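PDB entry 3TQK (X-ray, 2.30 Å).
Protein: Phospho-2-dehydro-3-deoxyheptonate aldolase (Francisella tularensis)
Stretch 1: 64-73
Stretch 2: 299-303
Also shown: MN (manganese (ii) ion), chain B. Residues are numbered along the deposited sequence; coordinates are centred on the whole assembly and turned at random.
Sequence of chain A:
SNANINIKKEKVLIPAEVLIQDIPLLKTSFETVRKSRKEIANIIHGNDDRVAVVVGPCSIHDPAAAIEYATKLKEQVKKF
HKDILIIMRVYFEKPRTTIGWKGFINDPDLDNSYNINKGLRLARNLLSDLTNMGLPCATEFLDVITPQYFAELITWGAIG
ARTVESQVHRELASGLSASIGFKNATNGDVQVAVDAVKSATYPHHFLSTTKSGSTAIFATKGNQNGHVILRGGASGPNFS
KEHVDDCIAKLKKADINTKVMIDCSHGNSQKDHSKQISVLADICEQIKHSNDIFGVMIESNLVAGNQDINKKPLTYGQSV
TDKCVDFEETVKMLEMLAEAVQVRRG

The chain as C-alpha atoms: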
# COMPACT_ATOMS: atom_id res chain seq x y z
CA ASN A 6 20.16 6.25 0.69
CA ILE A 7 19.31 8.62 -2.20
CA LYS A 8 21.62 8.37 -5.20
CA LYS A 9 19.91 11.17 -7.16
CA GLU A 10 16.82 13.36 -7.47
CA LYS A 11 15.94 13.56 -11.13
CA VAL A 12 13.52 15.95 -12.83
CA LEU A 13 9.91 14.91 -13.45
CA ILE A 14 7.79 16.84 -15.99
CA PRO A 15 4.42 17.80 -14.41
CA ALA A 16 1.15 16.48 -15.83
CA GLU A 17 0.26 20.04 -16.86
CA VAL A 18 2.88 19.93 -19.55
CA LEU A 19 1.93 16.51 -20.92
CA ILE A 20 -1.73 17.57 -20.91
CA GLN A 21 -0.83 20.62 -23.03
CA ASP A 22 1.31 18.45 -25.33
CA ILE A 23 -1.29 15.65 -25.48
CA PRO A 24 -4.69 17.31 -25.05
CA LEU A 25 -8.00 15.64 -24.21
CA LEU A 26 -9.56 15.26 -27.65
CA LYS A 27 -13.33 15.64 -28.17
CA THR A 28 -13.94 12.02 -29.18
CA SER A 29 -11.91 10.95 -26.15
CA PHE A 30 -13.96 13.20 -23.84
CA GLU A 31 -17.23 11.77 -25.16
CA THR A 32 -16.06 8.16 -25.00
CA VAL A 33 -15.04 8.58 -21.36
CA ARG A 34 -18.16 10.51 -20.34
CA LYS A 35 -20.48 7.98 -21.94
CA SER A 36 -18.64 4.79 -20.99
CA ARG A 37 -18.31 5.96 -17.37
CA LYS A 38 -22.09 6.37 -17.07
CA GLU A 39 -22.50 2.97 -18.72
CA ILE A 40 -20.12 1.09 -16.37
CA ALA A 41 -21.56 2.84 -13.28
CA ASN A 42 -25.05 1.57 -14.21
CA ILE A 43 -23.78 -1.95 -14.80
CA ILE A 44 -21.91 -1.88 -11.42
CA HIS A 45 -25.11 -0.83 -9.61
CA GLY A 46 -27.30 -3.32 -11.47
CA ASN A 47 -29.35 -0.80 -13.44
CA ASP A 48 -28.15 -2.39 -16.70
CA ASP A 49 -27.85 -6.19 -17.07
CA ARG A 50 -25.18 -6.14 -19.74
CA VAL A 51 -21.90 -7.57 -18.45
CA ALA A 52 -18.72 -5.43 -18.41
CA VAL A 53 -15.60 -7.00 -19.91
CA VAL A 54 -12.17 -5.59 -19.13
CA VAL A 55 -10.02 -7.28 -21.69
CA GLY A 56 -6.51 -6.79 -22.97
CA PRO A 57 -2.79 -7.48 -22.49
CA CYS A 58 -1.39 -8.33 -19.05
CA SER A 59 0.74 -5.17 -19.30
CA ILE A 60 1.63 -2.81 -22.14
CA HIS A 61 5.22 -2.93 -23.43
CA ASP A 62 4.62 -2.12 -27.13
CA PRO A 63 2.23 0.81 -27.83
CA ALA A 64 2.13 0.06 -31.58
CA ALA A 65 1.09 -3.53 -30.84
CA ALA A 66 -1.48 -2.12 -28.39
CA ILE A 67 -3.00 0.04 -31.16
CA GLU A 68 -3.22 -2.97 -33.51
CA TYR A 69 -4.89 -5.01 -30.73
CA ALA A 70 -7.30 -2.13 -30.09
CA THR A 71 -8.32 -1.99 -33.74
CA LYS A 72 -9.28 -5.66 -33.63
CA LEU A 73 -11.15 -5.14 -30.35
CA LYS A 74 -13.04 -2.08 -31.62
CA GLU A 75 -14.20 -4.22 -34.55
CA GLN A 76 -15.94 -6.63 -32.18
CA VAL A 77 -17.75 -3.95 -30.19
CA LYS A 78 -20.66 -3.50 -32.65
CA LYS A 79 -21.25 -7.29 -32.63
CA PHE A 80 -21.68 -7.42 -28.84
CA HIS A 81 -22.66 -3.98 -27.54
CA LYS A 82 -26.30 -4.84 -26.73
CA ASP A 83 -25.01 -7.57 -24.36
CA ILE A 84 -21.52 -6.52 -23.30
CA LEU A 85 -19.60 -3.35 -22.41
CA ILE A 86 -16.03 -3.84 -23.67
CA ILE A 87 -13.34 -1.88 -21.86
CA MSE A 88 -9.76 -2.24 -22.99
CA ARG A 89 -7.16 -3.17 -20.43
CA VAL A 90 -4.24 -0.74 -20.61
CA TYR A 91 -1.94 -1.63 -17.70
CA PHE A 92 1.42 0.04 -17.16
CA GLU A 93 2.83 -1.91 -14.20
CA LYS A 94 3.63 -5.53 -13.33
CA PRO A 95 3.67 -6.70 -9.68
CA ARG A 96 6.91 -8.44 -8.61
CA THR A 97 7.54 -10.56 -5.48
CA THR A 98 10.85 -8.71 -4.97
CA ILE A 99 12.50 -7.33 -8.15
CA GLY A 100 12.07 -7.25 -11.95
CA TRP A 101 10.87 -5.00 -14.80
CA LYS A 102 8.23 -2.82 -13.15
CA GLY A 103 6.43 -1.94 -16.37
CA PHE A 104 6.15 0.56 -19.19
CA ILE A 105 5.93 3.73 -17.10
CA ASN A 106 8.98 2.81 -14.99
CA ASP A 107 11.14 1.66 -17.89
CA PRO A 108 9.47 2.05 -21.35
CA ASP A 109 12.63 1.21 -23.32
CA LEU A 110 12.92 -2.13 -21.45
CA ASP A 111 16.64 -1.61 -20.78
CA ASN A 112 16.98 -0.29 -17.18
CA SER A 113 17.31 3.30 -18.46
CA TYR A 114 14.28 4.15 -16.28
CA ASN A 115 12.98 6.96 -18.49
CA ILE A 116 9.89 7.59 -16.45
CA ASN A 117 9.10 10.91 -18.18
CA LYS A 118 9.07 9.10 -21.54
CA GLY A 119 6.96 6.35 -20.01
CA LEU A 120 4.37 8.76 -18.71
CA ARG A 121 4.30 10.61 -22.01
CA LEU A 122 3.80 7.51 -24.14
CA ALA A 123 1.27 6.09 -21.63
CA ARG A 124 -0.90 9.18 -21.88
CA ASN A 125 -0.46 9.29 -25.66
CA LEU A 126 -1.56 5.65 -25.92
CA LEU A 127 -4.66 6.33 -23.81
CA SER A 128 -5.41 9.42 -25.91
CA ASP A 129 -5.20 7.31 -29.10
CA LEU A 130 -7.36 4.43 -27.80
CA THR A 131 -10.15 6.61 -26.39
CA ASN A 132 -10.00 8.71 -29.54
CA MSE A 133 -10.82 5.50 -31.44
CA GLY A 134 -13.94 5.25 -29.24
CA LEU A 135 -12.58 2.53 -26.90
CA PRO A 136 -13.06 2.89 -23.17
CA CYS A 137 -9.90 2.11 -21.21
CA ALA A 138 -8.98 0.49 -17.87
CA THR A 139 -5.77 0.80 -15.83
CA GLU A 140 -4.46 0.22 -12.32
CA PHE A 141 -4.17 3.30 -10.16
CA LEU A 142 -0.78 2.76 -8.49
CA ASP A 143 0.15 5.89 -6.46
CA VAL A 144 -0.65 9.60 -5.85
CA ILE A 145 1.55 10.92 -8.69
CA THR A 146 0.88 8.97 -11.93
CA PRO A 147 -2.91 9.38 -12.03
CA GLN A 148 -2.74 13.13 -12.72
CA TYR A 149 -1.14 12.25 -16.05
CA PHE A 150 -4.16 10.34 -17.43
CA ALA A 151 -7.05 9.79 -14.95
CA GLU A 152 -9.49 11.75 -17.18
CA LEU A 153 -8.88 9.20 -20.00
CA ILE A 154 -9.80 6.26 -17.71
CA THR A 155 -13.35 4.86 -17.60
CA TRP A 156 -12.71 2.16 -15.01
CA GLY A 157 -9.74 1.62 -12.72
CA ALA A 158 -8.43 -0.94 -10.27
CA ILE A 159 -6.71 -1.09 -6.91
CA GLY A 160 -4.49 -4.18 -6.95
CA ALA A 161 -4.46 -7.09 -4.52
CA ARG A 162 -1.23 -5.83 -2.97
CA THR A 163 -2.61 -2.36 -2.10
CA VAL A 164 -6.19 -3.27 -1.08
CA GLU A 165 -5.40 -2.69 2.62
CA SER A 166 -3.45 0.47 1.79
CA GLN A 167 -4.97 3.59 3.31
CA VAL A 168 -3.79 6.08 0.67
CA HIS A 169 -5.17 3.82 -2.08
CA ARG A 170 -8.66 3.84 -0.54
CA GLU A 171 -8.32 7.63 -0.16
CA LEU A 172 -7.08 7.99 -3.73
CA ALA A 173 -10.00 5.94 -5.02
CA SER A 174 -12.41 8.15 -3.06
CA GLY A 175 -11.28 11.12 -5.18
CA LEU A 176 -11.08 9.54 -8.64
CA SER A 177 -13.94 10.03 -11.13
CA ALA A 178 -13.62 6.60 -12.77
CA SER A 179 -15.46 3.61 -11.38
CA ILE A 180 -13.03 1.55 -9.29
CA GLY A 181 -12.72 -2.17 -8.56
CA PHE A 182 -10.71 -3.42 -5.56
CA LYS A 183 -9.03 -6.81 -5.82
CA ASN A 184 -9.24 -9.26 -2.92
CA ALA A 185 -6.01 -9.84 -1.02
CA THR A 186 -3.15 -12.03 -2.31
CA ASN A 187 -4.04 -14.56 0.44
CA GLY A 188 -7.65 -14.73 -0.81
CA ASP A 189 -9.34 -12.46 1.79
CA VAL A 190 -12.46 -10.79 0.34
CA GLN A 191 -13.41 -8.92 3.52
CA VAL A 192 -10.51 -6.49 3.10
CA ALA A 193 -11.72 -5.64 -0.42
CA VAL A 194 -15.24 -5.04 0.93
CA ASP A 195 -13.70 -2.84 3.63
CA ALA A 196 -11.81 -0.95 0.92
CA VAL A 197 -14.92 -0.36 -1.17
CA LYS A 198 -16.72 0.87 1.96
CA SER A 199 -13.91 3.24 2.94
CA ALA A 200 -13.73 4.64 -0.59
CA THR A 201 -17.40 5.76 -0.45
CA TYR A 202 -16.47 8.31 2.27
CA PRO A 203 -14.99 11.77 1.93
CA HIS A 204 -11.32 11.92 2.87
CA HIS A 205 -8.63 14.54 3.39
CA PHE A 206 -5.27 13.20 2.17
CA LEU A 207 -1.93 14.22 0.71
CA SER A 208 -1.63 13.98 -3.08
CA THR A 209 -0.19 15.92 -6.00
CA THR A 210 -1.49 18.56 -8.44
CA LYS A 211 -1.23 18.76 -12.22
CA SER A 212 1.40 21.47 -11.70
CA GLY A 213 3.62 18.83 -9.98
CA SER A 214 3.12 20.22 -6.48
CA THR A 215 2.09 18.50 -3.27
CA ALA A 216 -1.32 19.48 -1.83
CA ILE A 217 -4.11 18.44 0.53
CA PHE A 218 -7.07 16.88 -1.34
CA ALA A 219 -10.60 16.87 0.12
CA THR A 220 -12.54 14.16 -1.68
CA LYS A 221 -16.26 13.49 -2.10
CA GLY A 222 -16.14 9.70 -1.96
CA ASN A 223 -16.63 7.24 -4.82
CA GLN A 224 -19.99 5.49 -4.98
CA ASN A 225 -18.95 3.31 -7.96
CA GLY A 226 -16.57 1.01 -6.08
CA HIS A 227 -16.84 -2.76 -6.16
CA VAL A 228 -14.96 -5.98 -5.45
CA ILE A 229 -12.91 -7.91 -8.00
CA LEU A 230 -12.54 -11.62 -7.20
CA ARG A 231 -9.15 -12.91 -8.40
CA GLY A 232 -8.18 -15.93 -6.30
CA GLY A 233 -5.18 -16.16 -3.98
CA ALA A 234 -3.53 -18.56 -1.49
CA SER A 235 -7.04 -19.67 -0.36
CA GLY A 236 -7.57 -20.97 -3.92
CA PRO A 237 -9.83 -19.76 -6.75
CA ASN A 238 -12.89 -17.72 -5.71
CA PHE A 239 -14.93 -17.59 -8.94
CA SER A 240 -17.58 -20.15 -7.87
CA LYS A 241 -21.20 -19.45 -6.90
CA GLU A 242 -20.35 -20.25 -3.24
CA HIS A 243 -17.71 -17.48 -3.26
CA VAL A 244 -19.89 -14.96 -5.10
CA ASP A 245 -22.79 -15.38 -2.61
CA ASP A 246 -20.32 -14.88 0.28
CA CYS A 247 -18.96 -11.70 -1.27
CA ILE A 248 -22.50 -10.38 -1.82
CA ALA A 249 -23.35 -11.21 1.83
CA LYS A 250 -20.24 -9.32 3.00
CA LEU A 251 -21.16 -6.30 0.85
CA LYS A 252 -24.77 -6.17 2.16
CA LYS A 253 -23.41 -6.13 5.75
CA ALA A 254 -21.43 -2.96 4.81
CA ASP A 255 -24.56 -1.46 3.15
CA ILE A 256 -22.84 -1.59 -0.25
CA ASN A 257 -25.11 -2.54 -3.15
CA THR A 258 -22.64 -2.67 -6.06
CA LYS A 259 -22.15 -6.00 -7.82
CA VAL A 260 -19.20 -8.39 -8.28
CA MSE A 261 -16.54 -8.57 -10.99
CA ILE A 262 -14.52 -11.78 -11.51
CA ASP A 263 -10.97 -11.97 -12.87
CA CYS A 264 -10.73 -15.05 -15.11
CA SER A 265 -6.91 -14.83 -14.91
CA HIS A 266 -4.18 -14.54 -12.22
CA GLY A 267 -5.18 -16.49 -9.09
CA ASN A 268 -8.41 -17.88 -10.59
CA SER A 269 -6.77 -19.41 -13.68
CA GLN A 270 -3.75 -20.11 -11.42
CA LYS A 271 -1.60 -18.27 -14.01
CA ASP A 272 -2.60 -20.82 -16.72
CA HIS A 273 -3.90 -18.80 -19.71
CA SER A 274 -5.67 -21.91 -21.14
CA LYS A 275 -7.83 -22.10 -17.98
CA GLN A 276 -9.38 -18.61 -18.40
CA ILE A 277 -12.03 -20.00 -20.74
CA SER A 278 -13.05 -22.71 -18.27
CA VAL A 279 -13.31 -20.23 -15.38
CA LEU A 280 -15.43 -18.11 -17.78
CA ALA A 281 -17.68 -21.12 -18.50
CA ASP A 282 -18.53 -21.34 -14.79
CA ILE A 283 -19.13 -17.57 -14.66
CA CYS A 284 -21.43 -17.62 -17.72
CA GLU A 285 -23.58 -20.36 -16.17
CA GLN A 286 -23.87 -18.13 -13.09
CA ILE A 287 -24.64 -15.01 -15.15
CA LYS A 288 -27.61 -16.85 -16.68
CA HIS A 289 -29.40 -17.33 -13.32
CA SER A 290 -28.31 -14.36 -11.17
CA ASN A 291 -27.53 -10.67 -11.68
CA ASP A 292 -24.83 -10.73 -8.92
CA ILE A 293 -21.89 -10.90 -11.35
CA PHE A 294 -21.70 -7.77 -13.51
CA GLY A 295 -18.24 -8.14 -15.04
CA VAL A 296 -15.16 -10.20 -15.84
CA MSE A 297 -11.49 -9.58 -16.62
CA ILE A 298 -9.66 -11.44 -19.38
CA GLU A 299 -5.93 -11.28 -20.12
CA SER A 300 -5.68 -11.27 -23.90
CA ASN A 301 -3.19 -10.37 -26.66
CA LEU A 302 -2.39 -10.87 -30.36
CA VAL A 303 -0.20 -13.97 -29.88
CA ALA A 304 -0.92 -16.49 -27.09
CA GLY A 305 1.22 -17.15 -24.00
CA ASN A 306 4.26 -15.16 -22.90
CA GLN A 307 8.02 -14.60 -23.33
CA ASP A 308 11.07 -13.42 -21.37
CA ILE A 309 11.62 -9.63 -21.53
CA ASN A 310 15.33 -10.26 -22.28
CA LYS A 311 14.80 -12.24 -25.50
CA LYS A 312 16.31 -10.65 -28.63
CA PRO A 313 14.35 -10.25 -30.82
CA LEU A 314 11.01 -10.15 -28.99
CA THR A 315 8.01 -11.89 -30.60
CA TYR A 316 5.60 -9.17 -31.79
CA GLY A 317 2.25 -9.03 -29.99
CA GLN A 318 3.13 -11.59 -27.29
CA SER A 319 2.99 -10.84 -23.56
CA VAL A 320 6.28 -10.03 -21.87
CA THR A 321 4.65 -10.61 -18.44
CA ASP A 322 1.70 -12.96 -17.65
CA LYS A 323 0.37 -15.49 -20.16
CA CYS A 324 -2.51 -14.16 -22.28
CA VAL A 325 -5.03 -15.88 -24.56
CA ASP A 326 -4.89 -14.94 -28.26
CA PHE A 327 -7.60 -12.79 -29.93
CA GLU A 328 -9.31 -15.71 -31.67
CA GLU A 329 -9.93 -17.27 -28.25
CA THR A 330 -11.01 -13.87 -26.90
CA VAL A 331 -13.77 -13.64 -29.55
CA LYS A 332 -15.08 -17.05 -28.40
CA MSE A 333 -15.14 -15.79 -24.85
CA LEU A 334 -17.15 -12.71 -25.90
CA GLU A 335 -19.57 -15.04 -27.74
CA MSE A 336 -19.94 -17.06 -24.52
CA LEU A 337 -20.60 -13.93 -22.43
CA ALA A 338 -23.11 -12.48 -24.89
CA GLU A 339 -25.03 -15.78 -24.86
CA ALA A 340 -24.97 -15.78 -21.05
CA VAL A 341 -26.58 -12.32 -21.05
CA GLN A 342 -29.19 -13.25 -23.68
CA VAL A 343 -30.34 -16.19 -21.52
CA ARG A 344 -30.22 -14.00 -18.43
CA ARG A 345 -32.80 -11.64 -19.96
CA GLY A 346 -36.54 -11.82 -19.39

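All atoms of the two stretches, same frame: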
# COMPACT_ATOMS: atom_id res chain seq x y z
N ALA A 64 2.56 0.38 -30.22
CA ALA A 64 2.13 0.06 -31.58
C ALA A 64 1.35 -1.25 -31.64
O ALA A 64 0.34 -1.35 -32.35
CB ALA A 64 3.33 0.02 -32.55
N ALA A 65 1.82 -2.27 -30.91
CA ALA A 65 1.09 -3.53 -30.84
C ALA A 65 -0.25 -3.33 -30.11
O ALA A 65 -1.25 -3.91 -30.49
CB ALA A 65 1.93 -4.60 -30.15
N ALA A 66 -0.25 -2.47 -29.10
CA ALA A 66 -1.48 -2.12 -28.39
C ALA A 66 -2.53 -1.47 -29.31
O ALA A 66 -3.72 -1.79 -29.23
CB ALA A 66 -1.17 -1.20 -27.21
N ILE A 67 -2.10 -0.57 -30.18
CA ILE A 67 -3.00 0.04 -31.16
C ILE A 67 -3.56 -1.04 -32.10
O ILE A 67 -4.78 -1.10 -32.32
CB ILE A 67 -2.28 1.15 -31.98
CG1 ILE A 67 -2.01 2.38 -31.10
CG2 ILE A 67 -3.09 1.53 -33.23
CD1 ILE A 67 -3.24 3.17 -30.71
N GLU A 68 -2.71 -1.90 -32.65
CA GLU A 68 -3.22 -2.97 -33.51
C GLU A 68 -4.23 -3.86 -32.79
O GLU A 68 -5.27 -4.19 -33.36
CB GLU A 68 -2.10 -3.83 -34.08
CG GLU A 68 -2.59 -4.80 -35.16
CD GLU A 68 -1.48 -5.67 -35.72
OE1 GLU A 68 -1.77 -6.83 -36.07
OE2 GLU A 68 -0.33 -5.20 -35.80
N TYR A 69 -3.94 -4.24 -31.55
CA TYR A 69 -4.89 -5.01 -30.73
C TYR A 69 -6.22 -4.26 -30.60
O TYR A 69 -7.29 -4.85 -30.74
CB TYR A 69 -4.31 -5.28 -29.33
CG TYR A 69 -5.21 -6.13 -28.45
CD1 TYR A 69 -6.14 -5.55 -27.61
CD2 TYR A 69 -5.14 -7.52 -28.48
CE1 TYR A 69 -6.97 -6.31 -26.82
CE2 TYR A 69 -5.96 -8.29 -27.70
CZ TYR A 69 -6.88 -7.68 -26.86
OH TYR A 69 -7.72 -8.44 -26.08
N ALA A 70 -6.13 -2.96 -30.32
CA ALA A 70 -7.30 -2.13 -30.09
C ALA A 70 -8.20 -2.07 -31.30
O ALA A 70 -9.42 -2.11 -31.18
CB ALA A 70 -6.90 -0.74 -29.70
N THR A 71 -7.59 -1.98 -32.48
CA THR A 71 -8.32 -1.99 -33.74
C THR A 71 -9.18 -3.25 -33.86
O THR A 71 -10.36 -3.18 -34.19
CB THR A 71 -7.35 -1.91 -34.93
OG1 THR A 71 -6.45 -0.81 -34.73
CG2 THR A 71 -8.12 -1.75 -36.25
N LYS A 72 -8.57 -4.40 -33.60
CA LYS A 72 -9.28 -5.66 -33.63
C LYS A 72 -10.41 -5.68 -32.60
O LYS A 72 -11.50 -6.11 -32.89
CB LYS A 72 -8.33 -6.84 -33.40
CG LYS A 72 -7.56 -7.28 -34.67
CD LYS A 72 -6.56 -8.42 -34.37
CE LYS A 72 -6.67 -9.56 -35.40
NZ LYS A 72 -6.50 -9.10 -36.81
N LEU A 73 -10.13 -5.18 -31.40
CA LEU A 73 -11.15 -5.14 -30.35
C LEU A 73 -12.32 -4.23 -30.75
O LEU A 73 -13.48 -4.61 -30.63
CB LEU A 73 -10.54 -4.70 -29.02
CG LEU A 73 -11.38 -4.95 -27.77
CD1 LEU A 73 -11.56 -6.44 -27.50
CD2 LEU A 73 -10.75 -4.26 -26.59
N GLU A 299 -7.26 -11.68 -19.67
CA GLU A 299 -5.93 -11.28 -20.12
C GLU A 299 -5.71 -11.84 -21.52
O GLU A 299 -5.69 -13.05 -21.73
CB GLU A 299 -4.83 -11.71 -19.13
CG GLU A 299 -4.69 -10.75 -17.94
CD GLU A 299 -3.52 -11.07 -17.00
OE1 GLU A 299 -3.31 -12.25 -16.65
OE2 GLU A 299 -2.83 -10.11 -16.59
N SER A 300 -5.60 -10.93 -22.49
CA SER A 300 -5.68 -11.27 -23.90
C SER A 300 -4.66 -10.47 -24.71
O SER A 300 -4.36 -9.33 -24.38
CB SER A 300 -7.10 -10.95 -24.40
OG SER A 300 -7.18 -10.91 -25.82
N ASN A 301 -4.14 -11.07 -25.78
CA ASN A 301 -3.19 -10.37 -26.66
C ASN A 301 -3.29 -10.91 -28.09
O ASN A 301 -4.17 -11.71 -28.38
CB ASN A 301 -1.75 -10.51 -26.11
CG ASN A 301 -0.91 -9.22 -26.28
OD1 ASN A 301 -1.01 -8.51 -27.29
ND2 ASN A 301 -0.07 -8.95 -25.29
N LEU A 302 -2.39 -10.46 -28.96
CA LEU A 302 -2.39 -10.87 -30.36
C LEU A 302 -1.89 -12.30 -30.52
O LEU A 302 -2.52 -13.10 -31.22
CB LEU A 302 -1.52 -9.91 -31.19
CG LEU A 302 -2.02 -8.47 -31.25
CD1 LEU A 302 -0.94 -7.53 -31.81
CD2 LEU A 302 -3.30 -8.38 -32.08
N VAL A 303 -0.76 -12.61 -29.89
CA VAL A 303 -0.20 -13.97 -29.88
C VAL A 303 -0.36 -14.54 -28.47
O VAL A 303 -0.23 -13.81 -27.48
CB VAL A 303 1.29 -13.97 -30.30
CG1 VAL A 303 1.88 -15.39 -30.24
CG2 VAL A 303 1.44 -13.37 -31.70
MN MN B . -1.35 -9.94 -15.21

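The most unusual feature of this contact is a very short hydrogen bond between two side-chain hydroxyls, Tyr69 OH and Ser300 OG, which lie 2.5 Å apart. It is the only hydrogen bond that joins the helix of residues 64-73 to the 299-303 segment, and either oxygen could be the donor. Ser300 OG sits at the edge of the Tyr69 ring, near its plane, where a phenolic oxygen ordinarily meets its partners. Both CA-to-CB bonds point toward the opposing stretch, and Tyr69, with chi1 at -177° (t), reaches across to the serine.

The same ring also packs against the backbone that follows. Tyr69 CE2 lies 3.6 Å from Asn301 CA, an oblique approach. The CA-to-CB bond of Asn301 points away from the helix, yet the end of the side chain comes nearer, with Asn301 OD1 4.4 Å from Tyr69 CD2; the same Asn301 OD1 accepts a hydrogen bond from Leu302 N at 2.9 Å, with an angle of 150° at the hydrogen.

Leu302 supplies the apolar part of the contact and loses the most area to it, 106 Å² of the 296 Å² buried on both sides together. Its CA-to-CB bond runs sideways, but the m,t rotamer brings the end of the side chain nearer the helix. Leu302 CD2 is 4.1 Å from Tyr69 CD2 and 4.0 Å from Lys72 CD, while Leu302 CD1 is 3.9 Å from Ala65 O and 4.4 Å from Ala65 CB. Ala65, Tyr69 and Lys72 follow one another at intervals of four and three, so a single side of the helix receives the leucine. Ala65 O accepts the helical hydrogen bond from Tyr69 N at 2.9 Å; its approach to Leu302 CD1 is packing, because a methyl offers no polar hydrogen.

The CA-to-CB bond of Glu299 points away from the helix, and Glu299 OE2 binds the manganese ion, MN, at 2.0 Å.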